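Side-chain contacts in glideosome-associated protein 50 (Plasmodium falciparum 3D7, PDB 3TGH), which belongs to the glideosome complex of gliding motility and host cell invasion, and may secure that complex to the parasite's inner membrane complex: residues A[237-242]-A[246-251]; A[228-233]-A[277-282]; A[187-192]-A[315-320]. All blocks are in the same frame, centred on the assembly; numbering follows the deposited sequence. Where two conformers were deposited one is given.

Contact 1 (A[237-242]-A[246-251]); sequences MEVIED and AHITCG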
loop_
_atom_site.group_PDB
_atom_site.type_symbol
_atom_site.label_atom_id
_atom_site.label_comp_id
_atom_site.label_asym_id
_atom_site.label_seq_id
_atom_site.Cartn_x
_atom_site.Cartn_y
_atom_site.Cartn_z
ATOM N N MET A 237 2.489 -13.874 0.324
ATOM C CA MET A 237 2.876 -13.077 -0.831
ATOM C C MET A 237 2.277 -13.724 -2.063
ATOM O O MET A 237 2.204 -14.955 -2.154
ATOM C CB MET A 237 4.403 -12.989 -0.942
ATOM C CG MET A 237 5.038 -12.194 0.203
ATOM S SD MET A 237 6.843 -11.987 0.091
ATOM C CE MET A 237 7.370 -13.667 -0.130
ATOM N N GLU A 238 1.832 -12.903 -3.004
ATOM C CA GLU A 238 1.255 -13.408 -4.244
ATOM C C GLU A 238 1.230 -12.342 -5.329
ATOM O O GLU A 238 1.150 -11.139 -5.036
ATOM C CB GLU A 238 -0.175 -13.917 -4.003
ATOM C CG GLU A 238 -0.902 -14.380 -5.280
ATOM C CD GLU A 238 -2.084 -15.293 -5.015
ATOM O OE1 GLU A 238 -2.819 -15.079 -4.026
ATOM O OE2 GLU A 238 -2.286 -16.229 -5.815
ATOM N N VAL A 239 1.307 -12.786 -6.579
ATOM C CA VAL A 239 0.943 -11.937 -7.701
ATOM C C VAL A 239 -0.044 -12.675 -8.615
ATOM O O VAL A 239 0.201 -13.817 -9.046
ATOM C CB VAL A 239 2.181 -11.386 -8.471
ATOM C CG1 VAL A 239 3.134 -12.495 -8.859
ATOM C CG2 VAL A 239 1.734 -10.574 -9.699
ATOM N N ILE A 240 -1.188 -12.029 -8.836
ATOM C CA ILE A 240 -2.212 -12.471 -9.774
ATOM C C ILE A 240 -2.295 -11.422 -10.870
ATOM O O ILE A 240 -2.478 -10.239 -10.579
ATOM C CB ILE A 240 -3.569 -12.619 -9.064
ATOM C CG1 ILE A 240 -3.536 -13.849 -8.150
ATOM C CG2 ILE A 240 -4.722 -12.713 -10.081
ATOM C CD1 ILE A 240 -4.690 -13.929 -7.166
ATOM N N GLU A 241 -2.128 -11.834 -12.124
ATOM C CA GLU A 241 -2.140 -10.881 -13.231
ATOM C C GLU A 241 -3.321 -11.142 -14.139
ATOM O O GLU A 241 -3.545 -12.277 -14.566
ATOM C CB GLU A 241 -0.835 -10.918 -14.032
ATOM C CG GLU A 241 -0.662 -9.673 -14.915
ATOM C CD GLU A 241 0.593 -9.696 -15.774
ATOM O OE1 GLU A 241 1.664 -10.112 -15.279
ATOM O OE2 GLU A 241 0.503 -9.276 -16.951
ATOM N N ASP A 242 -4.062 -10.076 -14.434
ATOM C CA ASP A 242 -5.296 -10.150 -15.201
ATOM C C ASP A 242 -5.529 -8.822 -15.924
ATOM O O ASP A 242 -5.634 -7.779 -15.280
ATOM C CB ASP A 242 -6.465 -10.454 -14.260
ATOM C CG ASP A 242 -7.822 -10.284 -14.924
ATOM O OD1 ASP A 242 -8.159 -11.087 -15.820
ATOM O OD2 ASP A 242 -8.558 -9.349 -14.536
ATOM N N ALA A 246 -1.640 -5.977 -12.269
ATOM C CA ALA A 246 -1.094 -6.910 -11.305
ATOM C C ALA A 246 -1.754 -6.691 -9.944
ATOM O O ALA A 246 -1.796 -5.575 -9.434
ATOM C CB ALA A 246 0.411 -6.751 -11.192
ATOM N N HIS A 247 -2.261 -7.771 -9.365
ATOM C CA HIS A 247 -2.752 -7.767 -8.001
ATOM C C HIS A 247 -1.659 -8.380 -7.147
ATOM O O HIS A 247 -1.303 -9.545 -7.317
ATOM C CB HIS A 247 -4.044 -8.580 -7.901
ATOM C CG HIS A 247 -5.153 -8.048 -8.750
ATOM N ND1 HIS A 247 -6.187 -7.296 -8.235
ATOM C CD2 HIS A 247 -5.372 -8.130 -10.084
ATOM C CE1 HIS A 247 -7.006 -6.953 -9.214
ATOM N NE2 HIS A 247 -6.536 -7.451 -10.346
ATOM N N ILE A 248 -1.099 -7.584 -6.249
ATOM C CA ILE A 248 -0.006 -8.038 -5.423
ATOM C C ILE A 248 -0.470 -8.107 -3.982
ATOM O O ILE A 248 -0.948 -7.108 -3.436
ATOM C CB ILE A 248 1.195 -7.095 -5.528
ATOM C CG1 ILE A 248 1.765 -7.112 -6.952
ATOM C CG2 ILE A 248 2.252 -7.485 -4.505
ATOM C CD1 ILE A 248 2.883 -6.115 -7.175
ATOM N N THR A 249 -0.336 -9.289 -3.374
ATOM C CA THR A 249 -0.524 -9.439 -1.947
ATOM C C THR A 249 0.844 -9.422 -1.272
ATOM O O THR A 249 1.777 -10.142 -1.671
ATOM C CB THR A 249 -1.241 -10.740 -1.564
ATOM O OG1 THR A 249 -2.448 -10.863 -2.317
ATOM C CG2 THR A 249 -1.572 -10.733 -0.074
ATOM N N CYS A 250 0.952 -8.579 -0.257
ATOM C CA CYS A 250 2.170 -8.427 0.516
ATOM C C CYS A 250 1.743 -8.295 1.972
ATOM O O CYS A 250 1.834 -7.222 2.571
ATOM C CB CYS A 250 2.949 -7.212 0.010
ATOM S SG CYS A 250 4.581 -7.034 0.712
ATOM N N GLY A 251 1.243 -9.399 2.529
ATOM C CA GLY A 251 0.653 -9.401 3.869
ATOM C C GLY A 251 1.412 -10.213 4.905
ATOM O O GLY A 251 0.899 -10.458 5.999
HETATM O O HOH W 1 -2.914 -13.529 -1.863
HETATM O O HOH W 2 -7.642 -7.306 -13.007
#
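His247 lies against Ile240 in this antiparallel pairing, and its side chain can be followed outward from the backbone. CB sits 3.5 Å from Ile240 O; CG, anti to the carbonyl carbon (chi1 -61°), carries the ring past that same oxygen, so that CD2 comes within 3.6 Å of Ile240 O. The oxygen lies in the plane of the imidazole, at its edge. At the tip, NE2 meets a water 2.9 Å away, also in the ring plane, and this water donates to Asp242 OD2, linking the ring to Asp242 of segment 237-242. Tyr202 meets the imidazole edge-to-face.

Strands 237-242 and 245-250 form a tight beta hairpin near one edge of a mixed sheet, with strand 267-271 outside it; the sheet is one of the two of the metallophosphoesterase sandwich. Ile240 and His247 are a hydrogen-bonded pair: His247 N reaches Ile240 O at 2.8 Å, and His247 O accepts Ile240 N. Glu238 and Thr249 pair in the same way, and their CB atoms stand 4.1 Å apart. A water bridges the two side chains, donating to Glu238 OE1 and lying 2.7 Å from Thr249 OG1, while Glu238 OE2 is held by Ser204 and Ser267.

On the face that carries Val239, Ala246 and Ile248 the touching groups are apolar. Val239 CG2 lies 4.3 Å from Ala246 CB and slightly farther from Ile248 CG1, with Phe290 of strand 285-292 packed against both Val239 and Ile248.

Contact 2 (A[228-233]-A[277-282]); sequences LYISGH and CVHELS. With CO (cobalt (II) ion), chain G.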
loop_
_atom_site.group_PDB
_atom_site.type_symbol
_atom_site.label_atom_id
_atom_site.label_comp_id
_atom_site.label_asym_id
_atom_site.label_seq_id
_atom_site.Cartn_x
_atom_site.Cartn_y
_atom_site.Cartn_z
ATOM N N LEU A 228 -0.838 -1.578 -10.683
ATOM C CA LEU A 228 -0.744 -2.461 -9.519
ATOM C C LEU A 228 -1.802 -2.116 -8.475
ATOM O O LEU A 228 -1.987 -0.945 -8.143
ATOM C CB LEU A 228 0.602 -2.285 -8.821
ATOM C CG LEU A 228 1.835 -3.112 -9.157
ATOM C CD1 LEU A 228 2.151 -3.102 -10.624
ATOM C CD2 LEU A 228 2.993 -2.575 -8.329
ATOM N N TYR A 229 -2.461 -3.136 -7.933
ATOM C CA TYR A 229 -3.189 -2.987 -6.679
ATOM C C TYR A 229 -2.459 -3.835 -5.648
ATOM O O TYR A 229 -2.408 -5.054 -5.767
ATOM C CB TYR A 229 -4.665 -3.409 -6.791
ATOM C CG TYR A 229 -5.392 -3.383 -5.453
ATOM C CD1 TYR A 229 -5.329 -2.263 -4.628
ATOM C CD2 TYR A 229 -6.111 -4.476 -4.998
ATOM C CE1 TYR A 229 -5.967 -2.232 -3.401
ATOM C CE2 TYR A 229 -6.771 -4.451 -3.765
ATOM C CZ TYR A 229 -6.686 -3.327 -2.968
ATOM O OH TYR A 229 -7.317 -3.278 -1.745
ATOM N N ILE A 230 -1.846 -3.166 -4.673
ATOM C CA ILE A 230 -1.067 -3.812 -3.621
ATOM C C ILE A 230 -1.906 -3.892 -2.350
ATOM O O ILE A 230 -2.377 -2.867 -1.837
ATOM C CB ILE A 230 0.244 -3.031 -3.327
ATOM C CG1 ILE A 230 1.036 -2.780 -4.624
ATOM C CG2 ILE A 230 1.085 -3.787 -2.274
ATOM C CD1 ILE A 230 2.266 -1.847 -4.454
ATOM N N SER A 231 -2.121 -5.109 -1.860
ATOM C CA SER A 231 -2.939 -5.324 -0.678
ATOM C C SER A 231 -2.214 -6.234 0.305
ATOM O O SER A 231 -1.111 -6.717 0.033
ATOM C CB SER A 231 -4.289 -5.918 -1.087
ATOM O OG SER A 231 -4.101 -7.130 -1.777
ATOM N N GLY A 232 -2.827 -6.435 1.463
ATOM C CA GLY A 232 -2.282 -7.285 2.505
ATOM C C GLY A 232 -3.393 -8.197 2.974
ATOM O O GLY A 232 -4.006 -8.889 2.162
ATOM N N HIS A 233 -3.650 -8.183 4.276
ATOM C CA HIS A 233 -4.778 -8.879 4.901
ATOM C C HIS A 233 -4.557 -10.381 4.973
ATOM O O HIS A 233 -4.551 -10.955 6.054
ATOM C CB HIS A 233 -6.096 -8.567 4.187
ATOM C CG HIS A 233 -7.298 -8.881 5.009
ATOM N ND1 HIS A 233 -7.940 -7.934 5.779
ATOM C CD2 HIS A 233 -7.968 -10.041 5.198
ATOM C CE1 HIS A 233 -8.962 -8.498 6.399
ATOM N NE2 HIS A 233 -8.996 -9.775 6.066
ATOM N N CYS A 277 8.114 -6.763 -0.348
ATOM C CA CYS A 277 8.386 -6.489 -1.758
ATOM C C CYS A 277 9.229 -5.246 -1.956
ATOM O O CYS A 277 9.142 -4.299 -1.173
ATOM C CB CYS A 277 7.091 -6.262 -2.515
ATOM S SG CYS A 277 6.056 -7.678 -2.611
ATOM N N VAL A 278 10.014 -5.251 -3.027
ATOM C CA VAL A 278 10.688 -4.059 -3.503
ATOM C C VAL A 278 10.256 -3.830 -4.953
ATOM O O VAL A 278 10.235 -4.763 -5.760
ATOM C CB VAL A 278 12.212 -4.186 -3.390
ATOM C CG1 VAL A 278 12.888 -2.942 -3.960
ATOM C CG2 VAL A 278 12.611 -4.398 -1.930
ATOM N N HIS A 279 9.895 -2.591 -5.272
ATOM C CA HIS A 279 9.334 -2.257 -6.577
ATOM C C HIS A 279 10.209 -1.200 -7.218
ATOM O O HIS A 279 10.671 -0.290 -6.539
ATOM C CB HIS A 279 7.915 -1.706 -6.452
ATOM C CG HIS A 279 7.015 -2.507 -5.567
ATOM N ND1 HIS A 279 6.167 -3.478 -6.049
ATOM C CD2 HIS A 279 6.812 -2.459 -4.228
ATOM C CE1 HIS A 279 5.483 -4.000 -5.045
ATOM N NE2 HIS A 279 5.857 -3.399 -3.929
ATOM N N GLU A 280 10.414 -1.325 -8.523
ATOM C CA GLU A 280 11.240 -0.394 -9.282
ATOM C C GLU A 280 10.448 0.122 -10.493
ATOM O O GLU A 280 10.040 -0.661 -11.353
ATOM C CB GLU A 280 12.533 -1.092 -9.738
ATOM C CG GLU A 280 13.337 -1.764 -8.601
ATOM C CD GLU A 280 14.440 -2.719 -9.082
ATOM O OE1 GLU A 280 14.553 -2.990 -10.299
ATOM O OE2 GLU A 280 15.198 -3.213 -8.222
ATOM N N LEU A 281 10.222 1.434 -10.550
ATOM C CA LEU A 281 9.575 2.066 -11.705
ATOM C C LEU A 281 10.668 2.613 -12.609
ATOM O O LEU A 281 11.586 3.286 -12.131
ATOM C CB LEU A 281 8.663 3.216 -11.281
ATOM C CG LEU A 281 7.258 2.904 -10.761
ATOM C CD1 LEU A 281 7.268 1.807 -9.743
ATOM C CD2 LEU A 281 6.636 4.173 -10.190
ATOM N N SER A 282 10.562 2.336 -13.907
ATOM C CA SER A 282 11.551 2.792 -14.884
ATOM C C SER A 282 10.879 3.132 -16.209
ATOM O O SER A 282 9.662 3.013 -16.347
ATOM C CB SER A 282 12.614 1.705 -15.106
ATOM O OG SER A 282 12.097 0.607 -15.847
HETATM CO CO CO G . -10.776 -10.994 6.423
HETATM O O HOH W 3 -10.596 -10.851 8.417
HETATM O O HOH W 4 -12.149 -9.025 6.917
HETATM O O HOH W 5 -9.703 -13.011 6.180
HETATM O O HOH W 6 -11.602 -10.801 4.177
#
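In His279, CG is anti to the carbonyl carbon (chi1 -47°), which sends the imidazole toward strand 228-231; Ile230 carries CG1 in the matching position (chi1 -52°) and runs on extended through chi2 (172°), so that CD1 is thrust toward the ring from the opposite direction. The strands belong to different sheets of the metallophosphoesterase fold, and here their inner faces meet in the core of the sandwich, where Ile230 CA and Cys277 CA are 10.0 Å apart.

Ile230 CD1 makes an off-centre CH-pi contact, 4.2 Å from the centroid of the His279 ring, and is 3.9 Å from His279 CE1. Leu228 approaches at a slant and sets CD2 4.0 Å from His279 ND1. Although buried, both ring nitrogens are satisfied: NE2 bonds to Ser8 and ND1 to Thr288, which together fix the rotation of the ring, while Phe6 stacks on it.

Beyond Ile230 the same chain leaves the core for the metal site. His233 follows Gly232 in the loop after the strand; Asp11 OD2 holds its backbone N, while Asp198 OD2 on ND1 helps orient the imidazole. Four waters and His233 NE2, at 2.2 Å, bind the cobalt ion.

Contact 3 (A[187-192]-A[315-320]); sequences KKIADF and VNALQH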
loop_
_atom_site.group_PDB
_atom_site.type_symbol
_atom_site.label_atom_id
_atom_site.label_comp_id
_atom_site.label_asym_id
_atom_site.label_seq_id
_atom_site.Cartn_x
_atom_site.Cartn_y
_atom_site.Cartn_z
ATOM N N LYS A 187 -5.577 9.207 -14.572
ATOM C CA LYS A 187 -5.751 8.870 -15.996
ATOM C C LYS A 187 -5.173 9.912 -16.940
ATOM O O LYS A 187 -4.682 9.580 -18.022
ATOM C CB LYS A 187 -7.244 8.730 -16.339
ATOM C CG LYS A 187 -7.849 7.420 -15.952
ATOM C CD LYS A 187 -9.371 7.479 -15.950
ATOM C CE LYS A 187 -9.941 7.503 -17.350
ATOM N NZ LYS A 187 -11.430 7.444 -17.317
ATOM N N LYS A 188 -5.262 11.173 -16.538
ATOM C CA LYS A 188 -4.850 12.287 -17.380
ATOM C C LYS A 188 -3.378 12.671 -17.212
ATOM O O LYS A 188 -2.796 13.252 -18.125
ATOM C CB LYS A 188 -5.728 13.505 -17.081
ATOM C CG LYS A 188 -7.209 13.317 -17.403
ATOM C CD LYS A 188 -7.468 13.354 -18.903
ATOM C CE LYS A 188 -8.891 13.791 -19.220
ATOM N NZ LYS A 188 -9.100 13.961 -20.687
ATOM N N ILE A 189 -2.771 12.368 -16.062
ATOM C CA ILE A 189 -1.417 12.882 -15.781
ATOM C C ILE A 189 -0.365 11.871 -15.305
ATOM O O ILE A 189 0.809 12.225 -15.201
ATOM C CB ILE A 189 -1.460 14.077 -14.785
ATOM C CG1 ILE A 189 -1.868 13.628 -13.382
ATOM C CG2 ILE A 189 -2.405 15.166 -15.308
ATOM C CD1 ILE A 189 -1.887 14.766 -12.370
ATOM N N ALA A 190 -0.758 10.623 -15.047
ATOM C CA ALA A 190 0.171 9.639 -14.496
ATOM C C ALA A 190 0.523 8.522 -15.481
ATOM O O ALA A 190 -0.363 7.881 -16.061
ATOM C CB ALA A 190 -0.394 9.052 -13.210
ATOM N N ASP A 191 1.821 8.278 -15.643
ATOM C CA ASP A 191 2.317 7.181 -16.480
ATOM C C ASP A 191 2.204 5.847 -15.746
ATOM O O ASP A 191 2.085 4.783 -16.375
ATOM C CB ASP A 191 3.762 7.454 -16.881
ATOM C CG ASP A 191 3.918 8.793 -17.581
ATOM O OD1 ASP A 191 3.591 8.886 -18.785
ATOM O OD2 ASP A 191 4.332 9.762 -16.908
ATOM N N PHE A 192 2.258 5.919 -14.417
ATOM C CA PHE A 192 2.089 4.771 -13.534
ATOM C C PHE A 192 1.024 5.090 -12.484
ATOM O O PHE A 192 1.022 6.179 -11.909
ATOM C CB PHE A 192 3.391 4.459 -12.798
ATOM C CG PHE A 192 4.544 4.106 -13.697
ATOM C CD1 PHE A 192 5.544 5.032 -13.964
ATOM C CD2 PHE A 192 4.647 2.838 -14.244
ATOM C CE1 PHE A 192 6.623 4.691 -14.783
ATOM C CE2 PHE A 192 5.717 2.494 -15.061
ATOM C CZ PHE A 192 6.701 3.422 -15.328
ATOM N N VAL A 315 0.110 18.290 -20.808
ATOM C CA VAL A 315 0.230 19.722 -21.096
ATOM C C VAL A 315 -0.647 20.562 -20.150
ATOM O O VAL A 315 -0.310 21.704 -19.842
ATOM C CB VAL A 315 -0.128 20.041 -22.570
ATOM C CG1 VAL A 315 -1.601 19.751 -22.849
ATOM C CG2 VAL A 315 0.211 21.489 -22.905
ATOM N N ASN A 316 -1.758 19.986 -19.686
ATOM C CA ASN A 316 -2.665 20.662 -18.758
ATOM C C ASN A 316 -2.678 19.984 -17.384
ATOM O O ASN A 316 -3.725 19.885 -16.739
ATOM C CB ASN A 316 -4.082 20.696 -19.345
ATOM C CG ASN A 316 -4.148 21.421 -20.674
ATOM O OD1 ASN A 316 -3.785 22.594 -20.775
ATOM N ND2 ASN A 316 -4.614 20.723 -21.706
ATOM N N ALA A 317 -1.509 19.526 -16.935
ATOM C CA ALA A 317 -1.406 18.788 -15.675
ATOM C C ALA A 317 -1.964 19.578 -14.494
ATOM O O ALA A 317 -2.727 19.039 -13.699
ATOM C CB ALA A 317 0.043 18.391 -15.404
ATOM N N LEU A 318 -1.583 20.851 -14.383
ATOM C CA LEU A 318 -2.028 21.697 -13.259
ATOM C C LEU A 318 -3.540 21.720 -13.111
ATOM O O LEU A 318 -4.074 21.609 -12.005
ATOM C CB LEU A 318 -1.509 23.131 -13.426
ATOM C CG LEU A 318 -0.241 23.436 -12.637
ATOM C CD1 LEU A 318 -0.586 23.639 -11.185
ATOM C CD2 LEU A 318 0.812 22.322 -12.814
ATOM N N GLN A 319 -4.228 21.854 -14.238
ATOM C CA GLN A 319 -5.685 21.920 -14.245
ATOM C C GLN A 319 -6.300 20.619 -13.748
ATOM O O GLN A 319 -7.357 20.633 -13.116
ATOM C CB GLN A 319 -6.209 22.268 -15.642
ATOM C CG GLN A 319 -5.951 23.723 -16.066
ATOM C CD GLN A 319 -4.638 23.938 -16.823
ATOM O OE1 GLN A 319 -3.707 23.121 -16.754
ATOM N NE2 GLN A 319 -4.553 25.066 -17.536
ATOM N N HIS A 320 -5.636 19.503 -14.034
ATOM C CA HIS A 320 -6.067 18.201 -13.525
ATOM C C HIS A 320 -5.724 18.012 -12.046
ATOM O O HIS A 320 -6.541 17.480 -11.300
ATOM C CB HIS A 320 -5.503 17.073 -14.384
ATOM C CG HIS A 320 -6.001 17.111 -15.793
ATOM N ND1 HIS A 320 -7.342 17.045 -16.102
ATOM C CD2 HIS A 320 -5.347 17.235 -16.971
ATOM C CE1 HIS A 320 -7.492 17.123 -17.413
ATOM N NE2 HIS A 320 -6.297 17.240 -17.963
#
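Lys188 and Ile189, in the last turn of helix 169-189, meet Ala317 and His320 of the short helix 317-321. Just before them, Lys187 turns elsewhere, and its NZ forms a salt bridge with Asp223.

Lys188 lies over one face of the His320 imidazole. CB stands above the centre of the ring, 3.7 Å from the centroid and only 8° off the normal, a well-centred CH-pi contact. The chain bends at chi2 (-74°), which keeps the following methylenes near the ring: CG is 3.8 Å from His320 CE1, and CE passes 4.0 Å from the same atom. The ammonium end then leads off, with NZ 5.1 Å from His320 NE2, so it is the aliphatic part of the lysine that does the touching. NE2 itself is bonded to Asp313, just ahead of the short helix, and this steadies the ring under the lysine. The carboxylate of Asp313 would probably favour a protonated ring, while the lysine ammonium nearby would work against it.

Ile189 comes next, and its CG2 branch does the work. With CG2 anti to the carbonyl carbon, the methyl group enters the angle between Ala317 and His320, 3.8 Å from Ala317 CA and the same distance from His320 CB; Ala317 CB is a little farther, at 4.1 Å. Phe131 of strand 128-136 also touches Ile189.

Ala190 leaves the helical conformation, and Asp191 continues toward the sheet while forming a salt bridge with Lys314. Phe192 then opens strand 192-196, next to strand 148-156. The arrangement is a C-terminal extension, with its short helix laid against the helix end of an alpha-to-beta connection on the outside of the metallophosphoesterase sandwich.

How the contacts relate
Contacts 1 and 2 are buried and adjoin: strand 245-250 lies beside strand 228-231 in one sheet, where Cys250 N probably bonds to Ser231 O, and Cys250 SG packs against Cys277 SG across the sandwich. Contact 1 works within a sheet, through backbone bonds and water bridges; contact 2 works between sheets, through side chains alone. Contact 3 is partly buried at the periphery, its centre about 22 Å from that of contact 2, and relies on a lysine's alkyl chain over a ring and an isoleucine methyl against the short helix. Even so, Phe192 reaches inward from segment 187-192 to Leu281 of segment 277-282, whereas contacts 1 and 3 do not touch.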